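Local coordinates for protein geranyltranstransferase (IspA) (Helicobacter pylori, PDB 3LLW) that probably acts as a magnesium-dependent prenyltransferase, building allylic isoprenoid diphosphates in the manner of the farnesyl and geranylgeranyl diphosphate synthase family, at residues E16-F21 with G48-P53; S20-H25 with E42-G47; P34-A39 with V121-A126; L81-L86 with A190-A195; T88-H93 with K159-G164. All blocks are in the same frame, centred on the assembly; numbering follows the deposited sequence.

Contact 1: residues E16-F21 with G48-P53; sequences ERFESF and GKRFRP. With SO4 (sulfate ion), chain F.
Glu19 leaves helix 6-23 with CG anti to the backbone N (chi1 173°) and then folds at chi2, a bend that swings the carboxylate across to Arg50. The two side chains cross at about a right angle. Glu19 OE1 receives Arg50 NE at 3.1 Å with an N-H...O angle of 171°. This nearly straight bond of a salt bridge reaches the oxygen on its syn side, somewhat out of the carboxylate plane but within that of the guanidinium. The two planes lie 31° apart, and Arg50 NH1 stays farther away, 3.6 Å from OE1, so one hydrogen bond, through NE, holds the carboxylate, not a bidentate pair. Arg50 NH2 forms a second salt bridge, to Glu84, and is also bonded to the carbonyl of Val44; Gly48 CA lies against one guanidinium face, displaced toward its rim. The sequence is the GKRxRP motif of polyprenyl synthases, which in relatives holds the diphosphate of the homoallylic substrate. Consistent with that role, a sulfate, probably from the crystallisation liquor, is bound here by Arg52 NH2, 2.8 Å from its O2, and weakly by the backbone N of Phe51, 3.3 Å from its O3. Beside the salt bridge, Phe18 sets its ring edge against Arg50, CE2 lying 3.8 Å from CG. The same CE2 packs obliquely on Pro53 CB at 3.6 Å, while Phe18 also touches Ala80 of helix 73-94.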
# COMPACT_ATOMS: atom_id res chain seq x y z
N GLU A 16 9.49 -25.25 -0.91
CA GLU A 16 10.84 -25.18 -0.34
C GLU A 16 11.70 -24.19 -1.12
O GLU A 16 12.50 -23.48 -0.54
CB GLU A 16 11.51 -26.57 -0.33
CG GLU A 16 10.85 -27.57 0.61
CD GLU A 16 10.80 -27.09 2.06
OE1 GLU A 16 11.88 -26.94 2.68
OE2 GLU A 16 9.68 -26.88 2.57
N ARG A 17 11.49 -24.16 -2.44
CA ARG A 17 12.19 -23.23 -3.31
C ARG A 17 11.68 -21.80 -3.16
O ARG A 17 12.44 -20.85 -3.39
CB ARG A 17 12.07 -23.67 -4.77
CG ARG A 17 12.96 -24.83 -5.19
CD ARG A 17 12.64 -25.24 -6.62
NE ARG A 17 13.60 -26.19 -7.16
CZ ARG A 17 13.64 -26.61 -8.43
NH1 ARG A 17 12.75 -26.17 -9.32
NH2 ARG A 17 14.57 -27.49 -8.79
N PHE A 18 10.40 -21.63 -2.81
CA PHE A 18 9.91 -20.29 -2.53
C PHE A 18 10.57 -19.76 -1.26
O PHE A 18 10.94 -18.59 -1.20
CB PHE A 18 8.38 -20.21 -2.38
CG PHE A 18 7.92 -18.93 -1.70
CD1 PHE A 18 7.92 -17.72 -2.40
CD2 PHE A 18 7.57 -18.93 -0.35
CE1 PHE A 18 7.53 -16.54 -1.78
CE2 PHE A 18 7.18 -17.74 0.30
CZ PHE A 18 7.16 -16.55 -0.42
N GLU A 19 10.71 -20.63 -0.26
CA GLU A 19 11.28 -20.23 1.02
C GLU A 19 12.73 -19.74 0.87
O GLU A 19 13.16 -18.82 1.56
CB GLU A 19 11.15 -21.36 2.05
CG GLU A 19 11.87 -21.14 3.41
CD GLU A 19 11.40 -19.90 4.18
OE1 GLU A 19 10.24 -19.86 4.63
OE2 GLU A 19 12.22 -18.97 4.36
N SER A 20 13.46 -20.34 -0.07
CA SER A 20 14.85 -19.97 -0.30
C SER A 20 14.94 -18.60 -0.98
O SER A 20 15.75 -17.76 -0.60
CB SER A 20 15.56 -21.04 -1.12
OG SER A 20 16.95 -20.94 -0.95
N PHE A 21 14.09 -18.39 -1.98
CA PHE A 21 13.92 -17.11 -2.67
C PHE A 21 13.66 -15.94 -1.70
O PHE A 21 14.23 -14.87 -1.85
CB PHE A 21 12.77 -17.25 -3.68
CG PHE A 21 12.38 -15.97 -4.37
CD1 PHE A 21 12.92 -15.64 -5.61
CD2 PHE A 21 11.40 -15.14 -3.82
CE1 PHE A 21 12.53 -14.47 -6.28
CE2 PHE A 21 11.00 -13.97 -4.48
CZ PHE A 21 11.57 -13.63 -5.71
N GLY A 48 7.08 -16.79 9.59
CA GLY A 48 7.01 -17.83 8.58
C GLY A 48 6.68 -19.29 8.77
O GLY A 48 7.58 -20.12 8.89
N LYS A 49 5.39 -19.60 8.73
CA LYS A 49 4.96 -20.92 8.30
C LYS A 49 4.56 -20.85 6.82
O LYS A 49 4.45 -21.89 6.16
CB LYS A 49 3.83 -21.46 9.18
CG LYS A 49 4.29 -22.44 10.26
CD LYS A 49 4.05 -23.89 9.85
CE LYS A 49 5.26 -24.77 10.13
NZ LYS A 49 6.35 -24.56 9.12
N ARG A 50 4.38 -19.62 6.32
CA ARG A 50 4.14 -19.32 4.89
C ARG A 50 2.81 -19.88 4.37
O ARG A 50 2.71 -20.29 3.20
CB ARG A 50 5.30 -19.81 3.99
CG ARG A 50 6.53 -18.92 3.81
CD ARG A 50 6.75 -17.87 4.89
NE ARG A 50 8.16 -17.72 5.26
CZ ARG A 50 8.69 -16.64 5.83
NH1 ARG A 50 9.98 -16.63 6.14
NH2 ARG A 50 7.94 -15.58 6.08
N PHE A 51 1.78 -19.89 5.22
CA PHE A 51 0.51 -20.47 4.85
C PHE A 51 -0.08 -19.84 3.58
O PHE A 51 -0.55 -20.56 2.70
CB PHE A 51 -0.50 -20.44 6.00
CG PHE A 51 -1.80 -21.15 5.70
CD1 PHE A 51 -1.81 -22.50 5.32
CD2 PHE A 51 -3.02 -20.48 5.79
CE1 PHE A 51 -3.01 -23.15 5.04
CE2 PHE A 51 -4.22 -21.13 5.51
CZ PHE A 51 -4.22 -22.47 5.13
N ARG A 52 -0.02 -18.52 3.47
CA ARG A 52 -0.61 -17.82 2.34
C ARG A 52 0.11 -18.03 1.01
O ARG A 52 -0.56 -18.34 0.03
CB ARG A 52 -0.87 -16.34 2.65
CG ARG A 52 -1.96 -16.14 3.66
CD ARG A 52 -1.54 -15.13 4.71
NE ARG A 52 -2.48 -15.12 5.81
CZ ARG A 52 -2.28 -15.71 6.98
NH1 ARG A 52 -3.21 -15.65 7.91
NH2 ARG A 52 -1.13 -16.35 7.23
N PRO A 53 1.46 -17.85 0.96
CA PRO A 53 2.13 -18.26 -0.28
C PRO A 53 1.94 -19.73 -0.65
O PRO A 53 1.78 -20.04 -1.83
CB PRO A 53 3.60 -17.95 -0.01
CG PRO A 53 3.59 -16.92 1.05
CD PRO A 53 2.42 -17.26 1.91
S SO4 F . 1.35 -17.96 9.46
O1 SO4 F . 2.22 -16.95 10.08
O2 SO4 F . -0.05 -17.54 9.55
O3 SO4 F . 1.71 -18.17 8.05
O4 SO4 F . 1.49 -19.21 10.19

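Contact 2: residues S20-H25 with E42-G47; sequences SFLKNH and EMVLNG
Leu22 and Leu45 slide past each other in opposite directions, and of the two only Leu45 goes on to the other residue's main chain. Their CD2 methyls meet at 3.9 Å. Beyond that point Leu45 CD2 settles on the end of helix 6-23, 3.6 Å from the carbonyl O of Leu22 and 3.8 Å from Lys23 CA. The Leu45 methyl therefore rests as much on main chain as on side chain, which fits the closest approach of the backbones, 6.4 Å between the CA atoms of Lys23 and Leu45. The other branch of Leu22 is used differently: CD1 runs at a slant to Val44 and meets its CG1 at 4.1 Å. With its CG anti to the backbone N (chi1 172°), Leu22 extends its fork so that one methyl serves each of two successive residues. Val44 directs its CB toward the partner helix, whereas Leu45 approaches from the exposed flank; burial accordingly falls from the Val44 side to the Leu45 side. No hydrogen bond spans the pair. Leu22 also packs on Leu81 of helix 73-94 and Val44 on Leu127 of helix 117-137, so the buried half merges with the core. This is apolar helix-end packing in the all-alpha isoprenoid synthase fold, joining the first helix to the one whose exit turn leads into the GKRxRP motif.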
# COMPACT_ATOMS: atom_id res chain seq x y z
N SER A 20 13.46 -20.34 -0.07
CA SER A 20 14.85 -19.97 -0.30
C SER A 20 14.94 -18.60 -0.98
O SER A 20 15.75 -17.76 -0.60
CB SER A 20 15.56 -21.04 -1.12
OG SER A 20 16.95 -20.94 -0.95
N PHE A 21 14.09 -18.39 -1.98
CA PHE A 21 13.92 -17.11 -2.67
C PHE A 21 13.66 -15.94 -1.70
O PHE A 21 14.23 -14.87 -1.85
CB PHE A 21 12.77 -17.25 -3.68
CG PHE A 21 12.38 -15.97 -4.37
CD1 PHE A 21 12.92 -15.64 -5.61
CD2 PHE A 21 11.40 -15.14 -3.82
CE1 PHE A 21 12.53 -14.47 -6.28
CE2 PHE A 21 11.00 -13.97 -4.48
CZ PHE A 21 11.57 -13.63 -5.71
N LEU A 22 12.87 -16.18 -0.69
CA LEU A 22 12.54 -15.17 0.26
C LEU A 22 13.73 -14.87 1.16
O LEU A 22 13.98 -13.75 1.49
CB LEU A 22 11.33 -15.63 1.04
CG LEU A 22 10.83 -14.87 2.25
CD1 LEU A 22 9.45 -15.24 2.58
CD2 LEU A 22 11.72 -15.05 3.42
N LYS A 23 14.46 -15.89 1.52
CA LYS A 23 15.73 -15.79 2.27
C LYS A 23 16.78 -14.97 1.51
O LYS A 23 17.49 -14.17 2.10
CB LYS A 23 16.26 -17.20 2.58
CG LYS A 23 17.50 -17.27 3.45
CD LYS A 23 18.31 -18.56 3.22
CE LYS A 23 17.90 -19.69 4.17
NZ LYS A 23 16.62 -20.37 3.80
N ASN A 24 16.85 -15.15 0.19
CA ASN A 24 17.84 -14.48 -0.65
C ASN A 24 17.35 -13.19 -1.28
O ASN A 24 18.04 -12.60 -2.13
CB ASN A 24 18.33 -15.41 -1.76
CG ASN A 24 19.21 -16.52 -1.24
OD1 ASN A 24 20.06 -16.30 -0.38
ND2 ASN A 24 19.00 -17.72 -1.76
N HIS A 25 16.16 -12.75 -0.89
CA HIS A 25 15.61 -11.50 -1.38
C HIS A 25 16.26 -10.36 -0.62
O HIS A 25 16.12 -10.25 0.60
CB HIS A 25 14.08 -11.46 -1.24
CG HIS A 25 13.44 -10.36 -2.02
ND1 HIS A 25 13.23 -10.45 -3.38
CD2 HIS A 25 13.00 -9.14 -1.64
CE1 HIS A 25 12.67 -9.33 -3.80
NE2 HIS A 25 12.52 -8.52 -2.77
N GLU A 42 13.55 -7.86 8.02
CA GLU A 42 13.83 -8.65 9.21
C GLU A 42 12.65 -9.50 9.71
O GLU A 42 12.81 -10.70 9.96
CB GLU A 42 14.33 -7.73 10.33
CG GLU A 42 15.06 -8.45 11.44
CD GLU A 42 15.69 -7.50 12.45
OE1 GLU A 42 16.17 -6.42 12.05
OE2 GLU A 42 15.72 -7.85 13.65
N MET A 43 11.47 -8.88 9.84
CA MET A 43 10.28 -9.59 10.31
C MET A 43 9.69 -10.53 9.23
O MET A 43 8.92 -11.44 9.55
CB MET A 43 9.21 -8.62 10.82
CG MET A 43 9.64 -7.72 11.97
SD MET A 43 10.41 -8.57 13.37
CE MET A 43 12.05 -7.96 13.32
N VAL A 44 10.05 -10.32 7.97
CA VAL A 44 9.63 -11.26 6.92
C VAL A 44 10.52 -12.51 7.01
O VAL A 44 10.03 -13.63 6.89
CB VAL A 44 9.73 -10.66 5.48
CG1 VAL A 44 9.02 -11.57 4.45
CG2 VAL A 44 9.14 -9.27 5.45
N LEU A 45 11.82 -12.29 7.24
CA LEU A 45 12.78 -13.38 7.36
C LEU A 45 12.53 -14.22 8.59
O LEU A 45 12.58 -15.44 8.54
CB LEU A 45 14.22 -12.85 7.38
CG LEU A 45 14.74 -12.23 6.09
CD1 LEU A 45 16.10 -11.59 6.29
CD2 LEU A 45 14.79 -13.25 4.96
N ASN A 46 12.23 -13.54 9.69
CA ASN A 46 12.08 -14.16 10.99
C ASN A 46 10.69 -14.73 11.24
O ASN A 46 10.45 -15.36 12.27
CB ASN A 46 12.42 -13.16 12.11
CG ASN A 46 13.92 -12.94 12.30
OD1 ASN A 46 14.35 -12.42 13.33
ND2 ASN A 46 14.73 -13.31 11.30
N GLY A 47 9.76 -14.50 10.31
CA GLY A 47 8.39 -14.98 10.50
C GLY A 47 8.26 -16.44 10.08
O GLY A 47 9.19 -17.24 10.24

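Contact 3: residues P34-A39 with V121-A126; sequences PYLEKA and VLIGDA
Near the subunit interface of the all-helical prenyl synthase fold, the first turn of helix 36-45 packs on helix 117-137, with Ile123 set between Leu36 and Ala39. Ile123 points its CB at the other helix, and its chain is extended at chi2 (151°), which delivers CD1 to the far backbone. There CD1 lies 3.5 Å from Ala39 CB, tighter than an ordinary carbon-carbon contact, and 3.6 Å from the carbonyl carbon of the same residue. The second branch, CG2, comes within 3.7 Å of Ala39 O. Leu36 runs alongside Ile123 in the reverse sense, and its CD1 touches Ile123 CD1 at 3.8 Å. One methyl is thus shared by a leucine branch and an alanine surface. Leu36 also packs on Ile158 of the second subunit, and Asp125, on the same helix as Ile123, is hydrogen-bonded through OD2 to His93 ND1 of that subunit. Between the two segments themselves all side-chain contact is apolar, with the isoleucine also resting on the Ala39 carbonyl, and no hydrogen bond crosses; cohesion rests on dispersion and on the close fit of one isoleucine methyl against an alanine.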
# COMPACT_ATOMS: atom_id res chain seq x y z
N PRO A 34 21.50 4.11 9.88
CA PRO A 34 22.26 2.98 10.42
C PRO A 34 21.59 1.61 10.25
O PRO A 34 22.30 0.61 10.07
CB PRO A 34 22.34 3.28 11.93
CG PRO A 34 22.03 4.68 12.06
CD PRO A 34 21.17 5.09 10.92
N TYR A 35 20.26 1.55 10.31
CA TYR A 35 19.63 0.23 10.37
C TYR A 35 18.37 -0.03 9.56
O TYR A 35 17.84 -1.13 9.62
CB TYR A 35 19.43 -0.21 11.83
CG TYR A 35 18.55 0.67 12.70
CD1 TYR A 35 17.21 0.92 12.37
CD2 TYR A 35 19.05 1.19 13.90
CE1 TYR A 35 16.39 1.71 13.19
CE2 TYR A 35 18.24 1.96 14.74
CZ TYR A 35 16.91 2.22 14.37
OH TYR A 35 16.11 2.99 15.19
N LEU A 36 17.89 0.96 8.81
CA LEU A 36 16.62 0.82 8.10
C LEU A 36 16.57 -0.32 7.07
O LEU A 36 15.54 -1.00 6.93
CB LEU A 36 16.23 2.16 7.46
CG LEU A 36 14.75 2.32 7.10
CD1 LEU A 36 13.91 2.46 8.37
CD2 LEU A 36 14.57 3.51 6.18
N GLU A 37 17.68 -0.55 6.37
CA GLU A 37 17.79 -1.58 5.35
C GLU A 37 17.70 -3.02 5.89
O GLU A 37 17.08 -3.90 5.26
CB GLU A 37 19.10 -1.40 4.57
CG GLU A 37 19.29 -2.36 3.39
CD GLU A 37 20.75 -2.46 2.98
OE1 GLU A 37 21.47 -3.31 3.55
OE2 GLU A 37 21.17 -1.68 2.10
N LYS A 38 18.33 -3.27 7.04
CA LYS A 38 18.24 -4.59 7.67
C LYS A 38 16.89 -4.76 8.37
O LYS A 38 16.29 -5.84 8.31
CB LYS A 38 19.42 -4.91 8.61
CG LYS A 38 19.86 -3.78 9.55
CD LYS A 38 21.33 -3.37 9.33
CE LYS A 38 21.62 -2.80 7.92
NZ LYS A 38 21.00 -1.46 7.69
N ALA A 39 16.41 -3.68 8.98
CA ALA A 39 15.11 -3.67 9.66
C ALA A 39 13.91 -3.86 8.71
O ALA A 39 12.86 -4.33 9.15
CB ALA A 39 14.96 -2.39 10.42
N VAL A 121 6.32 1.46 12.81
CA VAL A 121 5.21 2.02 12.03
C VAL A 121 5.59 2.18 10.57
O VAL A 121 4.86 1.72 9.66
CB VAL A 121 4.72 3.39 12.59
CG1 VAL A 121 3.63 3.99 11.68
CG2 VAL A 121 4.17 3.23 13.99
N LEU A 122 6.76 2.78 10.36
CA LEU A 122 7.26 3.10 9.03
C LEU A 122 7.67 1.88 8.22
O LEU A 122 7.42 1.82 7.01
CB LEU A 122 8.40 4.13 9.10
CG LEU A 122 7.97 5.52 9.53
CD1 LEU A 122 9.19 6.41 9.69
CD2 LEU A 122 6.91 6.16 8.58
N ILE A 123 8.27 0.89 8.88
CA ILE A 123 8.54 -0.39 8.21
C ILE A 123 7.30 -1.21 7.86
O ILE A 123 7.25 -1.78 6.76
CB ILE A 123 9.68 -1.18 8.88
CG1 ILE A 123 11.00 -0.62 8.36
CG2 ILE A 123 9.64 -2.66 8.53
CD1 ILE A 123 12.09 -0.76 9.32
N GLY A 124 6.29 -1.24 8.74
CA GLY A 124 4.99 -1.79 8.34
C GLY A 124 4.40 -1.06 7.13
O GLY A 124 3.87 -1.67 6.20
N ASP A 125 4.50 0.27 7.14
CA ASP A 125 4.05 1.11 6.03
C ASP A 125 4.75 0.79 4.72
O ASP A 125 4.10 0.68 3.68
CB ASP A 125 4.27 2.59 6.36
CG ASP A 125 3.24 3.13 7.32
OD1 ASP A 125 2.29 2.39 7.67
OD2 ASP A 125 3.37 4.31 7.73
N ALA A 126 6.07 0.64 4.78
CA ALA A 126 6.88 0.26 3.63
C ALA A 126 6.57 -1.13 3.11
O ALA A 126 6.50 -1.35 1.86
CB ALA A 126 8.34 0.39 3.91

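Contact 4: residues L81-L86 with A190-A195; sequences LSIECL and AKLISA
Leu192 carries this contact alone from its side, meeting both Ile83 and Leu86, and the residues before and after it show why. Ala190 and Lys191 begin the segment on other faces of helix 178-204: the backbone of Ala190 pairs with Ser194 one turn on, while Lys191 turns its side chain to Asn155 of helix 142-156. Leu192 follows with its CB directed at helix 73-94 and its CG anti to the backbone N (chi1 -168°). This brings CD1 against two side chains three residues apart on helix 73-94. CD1 lies 4.1 Å from Leu86 CD2, the two leucines approaching at a slant, and 4.4 Å from Ile83 CG2. The CA atoms of Ile83 and Leu192, the nearest across the pair, are 8.2 Å apart. Ile193 points away and packs on Leu55 of helix 51-63. Ala195 faces the partner again but is short, its methyl remaining 6.6 Å from the nearest atom of 81-86 and touching Ile151. The flanks are filled from neighbouring helices: Leu152 packs against both Leu86 and Leu192, while Arg52 and Phe56 lie on Ile83. All three touching side chains are buried hydrocarbon, and their separations are relaxed rather than compressed, so the two central helices are joined here by dispersion and exclusion of water, without any polar bond to fix their register.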
# COMPACT_ATOMS: atom_id res chain seq x y z
N LEU A 81 5.48 -13.61 -2.65
CA LEU A 81 6.20 -12.77 -1.70
C LEU A 81 5.41 -11.49 -1.38
O LEU A 81 5.45 -10.99 -0.25
CB LEU A 81 7.61 -12.42 -2.22
CG LEU A 81 8.57 -11.69 -1.26
CD1 LEU A 81 8.59 -12.34 0.11
CD2 LEU A 81 9.97 -11.57 -1.82
N SER A 82 4.65 -10.98 -2.36
CA SER A 82 3.85 -9.77 -2.11
C SER A 82 2.76 -10.04 -1.09
O SER A 82 2.47 -9.19 -0.25
CB SER A 82 3.21 -9.26 -3.39
OG SER A 82 2.12 -10.07 -3.74
N ILE A 83 2.17 -11.24 -1.15
CA ILE A 83 1.18 -11.67 -0.17
C ILE A 83 1.82 -11.81 1.23
O ILE A 83 1.22 -11.42 2.23
CB ILE A 83 0.54 -13.01 -0.57
CG1 ILE A 83 -0.03 -12.93 -2.00
CG2 ILE A 83 -0.58 -13.36 0.39
CD1 ILE A 83 -0.54 -14.26 -2.56
N GLU A 84 3.04 -12.35 1.27
CA GLU A 84 3.71 -12.58 2.54
C GLU A 84 4.07 -11.23 3.19
O GLU A 84 3.86 -11.06 4.38
CB GLU A 84 4.91 -13.52 2.35
CG GLU A 84 5.63 -14.02 3.64
CD GLU A 84 4.76 -14.83 4.61
OE1 GLU A 84 3.68 -15.35 4.23
OE2 GLU A 84 5.18 -14.95 5.80
N CYS A 85 4.52 -10.26 2.39
CA CYS A 85 4.81 -8.90 2.88
C CYS A 85 3.60 -8.17 3.48
O CYS A 85 3.71 -7.56 4.55
CB CYS A 85 5.43 -8.04 1.77
SG CYS A 85 7.11 -8.53 1.39
N LEU A 86 2.46 -8.26 2.80
CA LEU A 86 1.21 -7.70 3.32
C LEU A 86 0.82 -8.34 4.64
O LEU A 86 0.42 -7.64 5.57
CB LEU A 86 0.07 -7.85 2.31
CG LEU A 86 -1.05 -6.82 2.50
CD1 LEU A 86 -0.57 -5.43 2.13
CD2 LEU A 86 -2.27 -7.18 1.67
N ALA A 190 -9.87 -14.37 6.95
CA ALA A 190 -10.31 -15.20 5.82
C ALA A 190 -10.19 -14.54 4.46
O ALA A 190 -9.99 -15.24 3.45
CB ALA A 190 -11.73 -15.73 6.05
N LYS A 191 -10.28 -13.21 4.44
CA LYS A 191 -10.23 -12.42 3.21
C LYS A 191 -8.92 -12.55 2.44
O LYS A 191 -8.93 -12.77 1.22
CB LYS A 191 -10.50 -10.94 3.51
CG LYS A 191 -11.66 -10.35 2.70
CD LYS A 191 -13.00 -10.74 3.33
CE LYS A 191 -14.12 -9.80 2.92
NZ LYS A 191 -15.00 -10.42 1.87
N LEU A 192 -7.80 -12.43 3.16
CA LEU A 192 -6.45 -12.59 2.60
C LEU A 192 -6.11 -14.04 2.20
O LEU A 192 -5.35 -14.30 1.25
CB LEU A 192 -5.40 -12.05 3.59
CG LEU A 192 -3.96 -11.86 3.13
CD1 LEU A 192 -3.91 -10.90 1.94
CD2 LEU A 192 -3.01 -11.39 4.27
N ILE A 193 -6.69 -14.99 2.93
CA ILE A 193 -6.58 -16.42 2.63
C ILE A 193 -7.36 -16.75 1.32
O ILE A 193 -6.88 -17.49 0.46
CB ILE A 193 -7.09 -17.23 3.85
CG1 ILE A 193 -6.03 -17.22 4.97
CG2 ILE A 193 -7.48 -18.67 3.50
CD1 ILE A 193 -6.50 -17.89 6.21
N SER A 194 -8.56 -16.18 1.17
CA SER A 194 -9.32 -16.42 -0.07
C SER A 194 -8.69 -15.65 -1.25
O SER A 194 -8.67 -16.15 -2.37
CB SER A 194 -10.83 -16.17 0.11
OG SER A 194 -11.31 -15.09 -0.64
N ALA A 195 -8.11 -14.48 -0.96
CA ALA A 195 -7.34 -13.72 -1.97
C ALA A 195 -6.15 -14.51 -2.50
O ALA A 195 -6.02 -14.65 -3.72
CB ALA A 195 -6.89 -12.35 -1.45

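Contact 5: residues T88-H93 with K159-G164; sequences TYSLIH and KGMILG
Tyr89 overlaps Met161 and Ile162 at the start of helix 161-170, where CE2 lies 3.9 Å from Met161 CE and OH comes 3.4 Å from Ile162 CD1. The methionine methyl approaches the ring obliquely. Ile162, in contrast, crosses the tyrosine at about a right angle and presents CG1 as well, 3.8 Å from OH. Tyr89 holds a chi1 of 115°, far from a staggered value, a rotation that brings CE2 to the methionine and OH to the isoleucine. Met161 is extended through its first two torsions and turns at chi3 (72°), which lays CE between Tyr89 and Ser90. Ser90 CB meets that methyl at 3.8 Å and SD at 3.9 Å, while its hydroxyl is hydrogen-bonded to the carbonyl of His87 in its own helix. Tyr89 stands five residues before Asp94, a magnesium-binding residue of this protein and the first aspartate of the DDxxxxD motif, although no magnesium is bound to this chain here. In this family a bulky side chain at that position limits product length, so the aromatic ring is consistent with a short-chain synthase. Around the contact, helix 178-204 supports Met161 through Leu192, and helix 117-137 lies against Tyr89 through Leu127 and Asn128. This end of helix 73-94 is thus packed by helices 117-137, 161-170 and 178-204 and also meets the second subunit, whose Asp125 packs on Tyr89.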
# COMPACT_ATOMS: atom_id res chain seq x y z
N THR A 88 2.90 -9.75 6.77
CA THR A 88 3.93 -9.38 7.74
C THR A 88 3.73 -7.97 8.27
O THR A 88 3.89 -7.72 9.47
CB THR A 88 5.33 -9.49 7.12
OG1 THR A 88 5.44 -10.74 6.43
CG2 THR A 88 6.42 -9.40 8.19
N TYR A 89 3.37 -7.04 7.38
CA TYR A 89 3.15 -5.64 7.76
C TYR A 89 2.01 -5.53 8.76
O TYR A 89 2.10 -4.76 9.74
CB TYR A 89 2.92 -4.72 6.54
CG TYR A 89 1.53 -4.09 6.46
CD1 TYR A 89 1.15 -3.06 7.32
CD2 TYR A 89 0.61 -4.51 5.50
CE1 TYR A 89 -0.10 -2.50 7.27
CE2 TYR A 89 -0.66 -3.96 5.45
CZ TYR A 89 -0.99 -2.94 6.31
OH TYR A 89 -2.23 -2.38 6.26
N SER A 90 0.94 -6.30 8.53
CA SER A 90 -0.17 -6.32 9.49
C SER A 90 0.29 -6.78 10.88
O SER A 90 -0.14 -6.23 11.89
CB SER A 90 -1.33 -7.17 8.98
OG SER A 90 -0.95 -8.52 8.92
N LEU A 91 1.19 -7.77 10.92
CA LEU A 91 1.74 -8.26 12.19
C LEU A 91 2.62 -7.24 12.90
O LEU A 91 2.63 -7.16 14.14
CB LEU A 91 2.50 -9.58 11.99
CG LEU A 91 1.72 -10.78 11.45
CD1 LEU A 91 2.62 -11.99 11.22
CD2 LEU A 91 0.55 -11.14 12.37
N ILE A 92 3.35 -6.45 12.11
CA ILE A 92 4.22 -5.41 12.64
C ILE A 92 3.38 -4.36 13.35
O ILE A 92 3.70 -3.90 14.47
CB ILE A 92 5.08 -4.77 11.52
CG1 ILE A 92 6.13 -5.76 11.04
CG2 ILE A 92 5.82 -3.55 12.04
CD1 ILE A 92 6.74 -5.40 9.73
N HIS A 93 2.27 -4.00 12.71
CA HIS A 93 1.37 -3.02 13.29
C HIS A 93 0.53 -3.57 14.43
O HIS A 93 0.33 -2.88 15.43
CB HIS A 93 0.55 -2.31 12.20
CG HIS A 93 1.36 -1.33 11.41
ND1 HIS A 93 0.80 -0.38 10.59
CD2 HIS A 93 2.70 -1.12 11.37
CE1 HIS A 93 1.76 0.35 10.05
NE2 HIS A 93 2.92 -0.08 10.51
N LYS A 159 -11.82 -2.59 3.36
CA LYS A 159 -13.00 -3.42 3.20
C LYS A 159 -12.74 -4.87 3.59
O LYS A 159 -13.67 -5.68 3.63
CB LYS A 159 -13.45 -3.36 1.73
CG LYS A 159 -14.39 -2.20 1.42
CD LYS A 159 -13.93 -1.36 0.24
CE LYS A 159 -14.15 -2.01 -1.12
NZ LYS A 159 -12.87 -2.53 -1.67
N GLY A 160 -11.48 -5.21 3.84
CA GLY A 160 -11.10 -6.56 4.26
C GLY A 160 -10.26 -6.58 5.55
O GLY A 160 -10.77 -6.31 6.64
N MET A 161 -8.97 -6.87 5.40
CA MET A 161 -8.08 -7.20 6.52
C MET A 161 -8.00 -6.10 7.57
O MET A 161 -8.07 -6.39 8.77
CB MET A 161 -6.70 -7.57 5.98
CG MET A 161 -5.69 -7.99 7.02
SD MET A 161 -4.03 -8.15 6.31
CE MET A 161 -3.66 -6.40 6.06
N ILE A 162 -7.93 -4.85 7.12
CA ILE A 162 -7.86 -3.68 8.01
C ILE A 162 -9.14 -3.48 8.84
O ILE A 162 -9.05 -3.30 10.07
CB ILE A 162 -7.43 -2.42 7.26
CG1 ILE A 162 -5.95 -2.52 6.91
CG2 ILE A 162 -7.62 -1.16 8.10
CD1 ILE A 162 -5.55 -1.69 5.71
N LEU A 163 -10.30 -3.54 8.19
CA LEU A 163 -11.58 -3.55 8.93
C LEU A 163 -11.59 -4.60 10.04
O LEU A 163 -11.93 -4.28 11.19
CB LEU A 163 -12.77 -3.81 8.01
CG LEU A 163 -14.16 -3.90 8.64
CD1 LEU A 163 -14.44 -2.68 9.50
CD2 LEU A 163 -15.23 -4.06 7.55
N GLY A 164 -11.20 -5.83 9.71
CA GLY A 164 -11.14 -6.89 10.70
C GLY A 164 -10.16 -6.61 11.83
O GLY A 164 -10.43 -6.94 12.99

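In the fold
Helix 73-94 connects most of the set. Contacts 4 and 5 both lie on it, their centres about 10 Å apart, and they touch where Leu192 CD2 lies 4.0 Å from Met161 SD. Contact 1 reaches it through Arg50 NH2 and Glu84 OE2, 2.8 Å apart, and shares helix 6-23 with contact 2. Contact 3 joins contact 5 through His93 NE2 and Val121 O, 2.8 Å apart, and both meet the second subunit. Asp94, a magnesium-binding residue without bound metal here, is nearest to contact 5, about 6 Å between its side chain and that of Ser90, and about 12 Å from that of Leu192 in contact 4; contact 1 holds the sulfate.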